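Local coordinates for protein SM80.1 Vicilin (Solanum melongena, PDB 5VF5) that probably serves as a 7S seed storage globulin, built from two cupin domains and carrying a bound copper(II) ion, at residues Q208-E216 against I228-L238. Numbering follows the deposited sequence. Where two conformers were deposited one is given.
Sequences QGPFNLMKE and IEASPERFEQL
Phe235 is sandwiched: the Phe211 ring lies over one of its faces and CG of Arg234 over the other, towards its edge, while Phe235 CZ in turn sits over one face of the guanidinium whose edge holds Glu216. In this bicupin, the loop 208-216 leads towards strand 220-222 of the second cupin unit, and the turn 231-238 follows strand 225-230; the contact illustrates how a few side chains can pack an irregular loop against a strand end and the turn after it. The two phenylalanines form an offset stack with centroids 4.2 Å apart and planes 13° from parallel. CG of Phe211 sits between its backbone N and carbonyl carbon (chi1 51°), which places the ring over Phe235 and brings CE2 edge-on to Ala230 CB at 3.6 Å. In the conformer given, the Gln237 side chain, bent at chi2, comes at Phe211 from the opposite direction with its amide steeply inclined to the ring. Leu213, again in the conformer given, fills the region between strand and turn: CD1 meets Phe235 CZ at 3.8 Å and Ala230 CB, whereas CD2 packs against Glu229 O and Ile228 CD1. Backbone hydrogen bonding of Phe211 with Val100 ties the loop to strand 100-103, and Ala230 pairs with Val245 of strand 243-250. Beyond the stacked rings Arg234, its chain extended from CG to NE, grips the Glu216 carboxylate end-on with two nitrogens, the two groups nearly coplanar, an arrangement that should fix the rotation of both. NH2 reaches OE2 of Glu216 at 2.9 Å from somewhat outside the carboxylate plane; Arg234 NH1 gives the straighter bond, meeting the syn lone pair of Glu216 OE1 at 2.8 Å with an N-H...O angle of 174°.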
# COMPACT_ATOMS: atom_id res chain seq x y z
N GLN A 208 8.54 -7.06 15.61
CA GLN A 208 8.01 -6.05 16.47
C GLN A 208 6.56 -5.82 16.10
O GLN A 208 6.07 -6.20 15.02
CB GLN A 208 8.82 -4.74 16.34
N GLY A 209 5.86 -5.19 17.02
CA GLY A 209 4.46 -4.90 16.82
C GLY A 209 4.21 -3.75 15.86
O GLY A 209 5.15 -3.12 15.31
N PRO A 210 2.93 -3.49 15.62
CA PRO A 210 2.57 -2.41 14.73
C PRO A 210 2.86 -1.06 15.35
O PRO A 210 3.01 -0.93 16.58
CB PRO A 210 1.09 -2.57 14.58
CG PRO A 210 0.65 -3.24 15.84
CD PRO A 210 1.75 -4.19 16.16
N PHE A 211 2.95 -0.07 14.48
CA PHE A 211 2.95 1.32 14.85
C PHE A 211 1.84 2.05 14.12
O PHE A 211 1.36 1.60 13.09
CB PHE A 211 4.31 1.99 14.60
CG PHE A 211 4.87 1.78 13.24
CD1 PHE A 211 5.64 0.65 12.96
CD2 PHE A 211 4.72 2.74 12.25
CE1 PHE A 211 6.20 0.46 11.69
CE2 PHE A 211 5.27 2.56 11.00
CZ PHE A 211 6.02 1.44 10.73
N ASN A 212 1.49 3.23 14.61
CA ASN A 212 0.31 3.96 14.12
C ASN A 212 0.55 5.45 14.35
O ASN A 212 0.87 5.86 15.47
CB ASN A 212 -0.91 3.46 14.87
CG ASN A 212 -2.23 3.94 14.29
OD1 ASN A 212 -2.41 5.14 14.11
ND2 ASN A 212 -3.18 3.00 14.02
N LEU A 213 0.45 6.24 13.29
CA LEU A 213 0.74 7.68 13.38
C LEU A 213 -0.52 8.54 13.30
O LEU A 213 -0.41 9.76 13.24
CB LEU A 213 1.69 8.06 12.23
CG LEU A 213 3.14 7.55 12.28
CD1 LEU A 213 3.29 6.06 11.96
CD2 LEU A 213 4.02 8.34 11.33
N MET A 214 -1.70 7.90 13.36
CA MET A 214 -2.99 8.58 13.10
C MET A 214 -3.20 9.78 14.01
O MET A 214 -3.75 10.79 13.57
CB MET A 214 -4.17 7.62 13.28
CG MET A 214 -4.51 6.75 12.08
SD MET A 214 -6.12 5.96 12.28
CE MET A 214 -7.21 7.38 12.26
N LYS A 215 -2.75 9.66 15.25
CA LYS A 215 -2.97 10.70 16.29
C LYS A 215 -1.90 11.82 16.33
O LYS A 215 -2.02 12.79 17.09
CB LYS A 215 -3.10 10.07 17.68
CG LYS A 215 -4.37 9.25 17.86
CD LYS A 215 -4.40 8.59 19.23
CE LYS A 215 -5.81 8.19 19.63
NZ LYS A 215 -5.83 7.59 20.99
N GLU A 216 -0.87 11.67 15.52
CA GLU A 216 0.22 12.64 15.47
C GLU A 216 -0.19 13.84 14.63
O GLU A 216 -1.07 13.75 13.77
CB GLU A 216 1.48 12.00 14.88
CG GLU A 216 1.97 10.85 15.73
CD GLU A 216 3.26 10.24 15.24
OE1 GLU A 216 3.89 10.78 14.31
OE2 GLU A 216 3.65 9.20 15.81
N ILE A 228 0.82 12.58 6.47
CA ILE A 228 1.84 12.10 7.40
C ILE A 228 2.41 10.81 6.90
O ILE A 228 1.76 10.09 6.11
CB ILE A 228 1.39 12.01 8.83
CG1 ILE A 228 2.61 11.96 9.82
CG2 ILE A 228 0.46 10.82 8.99
CD1 ILE A 228 2.24 12.03 11.29
N GLU A 229 3.66 10.60 7.26
CA GLU A 229 4.40 9.51 6.74
C GLU A 229 5.25 8.85 7.80
O GLU A 229 5.83 9.51 8.66
CB GLU A 229 5.28 10.09 5.65
CG GLU A 229 6.30 9.20 5.08
CD GLU A 229 7.09 9.92 4.04
OE1 GLU A 229 6.62 9.91 2.93
OE2 GLU A 229 8.16 10.49 4.35
N ALA A 230 5.31 7.53 7.69
CA ALA A 230 6.26 6.72 8.40
C ALA A 230 7.45 6.50 7.47
O ALA A 230 7.34 5.80 6.47
CB ALA A 230 5.61 5.40 8.79
N SER A 231 8.57 7.14 7.82
CA SER A 231 9.80 7.11 7.04
C SER A 231 10.79 6.13 7.64
O SER A 231 10.78 5.91 8.87
CB SER A 231 10.49 8.48 7.06
OG SER A 231 11.04 8.77 8.36
N PRO A 232 11.67 5.57 6.81
CA PRO A 232 12.73 4.72 7.36
C PRO A 232 13.72 5.49 8.21
O PRO A 232 14.42 4.88 8.99
CB PRO A 232 13.37 4.10 6.12
CG PRO A 232 13.09 5.09 5.03
CD PRO A 232 11.77 5.66 5.34
N GLU A 233 13.80 6.82 8.06
CA GLU A 233 14.65 7.62 8.95
C GLU A 233 14.21 7.41 10.39
O GLU A 233 15.03 7.31 11.29
CB GLU A 233 14.56 9.10 8.58
CG GLU A 233 15.39 9.56 7.40
CD GLU A 233 14.68 9.50 6.06
OE1 GLU A 233 13.69 8.71 5.95
OE2 GLU A 233 15.13 10.22 5.13
N ARG A 234 12.90 7.41 10.61
CA ARG A 234 12.32 7.26 11.93
C ARG A 234 12.06 5.84 12.41
O ARG A 234 12.20 5.55 13.59
CB ARG A 234 11.03 8.08 11.99
CG ARG A 234 10.28 7.97 13.29
CD ARG A 234 9.14 8.95 13.37
NE ARG A 234 8.36 8.69 14.57
CZ ARG A 234 7.11 9.09 14.76
NH1 ARG A 234 6.47 9.81 13.85
NH2 ARG A 234 6.49 8.77 15.89
N PHE A 235 11.63 4.98 11.49
CA PHE A 235 11.16 3.65 11.81
C PHE A 235 12.14 2.64 11.28
O PHE A 235 12.15 2.34 10.07
CB PHE A 235 9.77 3.44 11.23
CG PHE A 235 8.73 4.24 11.95
CD1 PHE A 235 8.19 3.78 13.16
CD2 PHE A 235 8.33 5.45 11.48
CE1 PHE A 235 7.26 4.55 13.84
CE2 PHE A 235 7.39 6.21 12.13
CZ PHE A 235 6.84 5.76 13.31
N GLU A 236 12.97 2.09 12.16
CA GLU A 236 14.04 1.19 11.75
C GLU A 236 13.48 -0.06 11.02
O GLU A 236 14.13 -0.61 10.14
CB GLU A 236 14.88 0.79 12.99
CG GLU A 236 14.27 -0.27 13.87
N GLN A 237 12.28 -0.47 11.39
CA GLN A 237 11.75 -1.68 10.74
C GLN A 237 11.42 -1.46 9.27
O GLN A 237 11.26 -2.46 8.58
CB GLN A 237 10.53 -2.27 11.43
CG GLN A 237 9.33 -1.36 11.45
CD GLN A 237 9.25 -0.64 12.78
OE1 GLN A 237 10.10 0.20 13.11
NE2 GLN A 237 8.25 -0.97 13.55
N LEU A 238 11.44 -0.23 8.79
CA LEU A 238 11.27 0.05 7.34
C LEU A 238 12.58 0.17 6.57
O LEU A 238 12.56 0.29 5.34
CB LEU A 238 10.44 1.31 7.16
CG LEU A 238 9.06 1.34 7.81
CD1 LEU A 238 8.41 2.69 7.54
CD2 LEU A 238 8.16 0.23 7.31
O HOH W 1 6.57 -3.71 12.45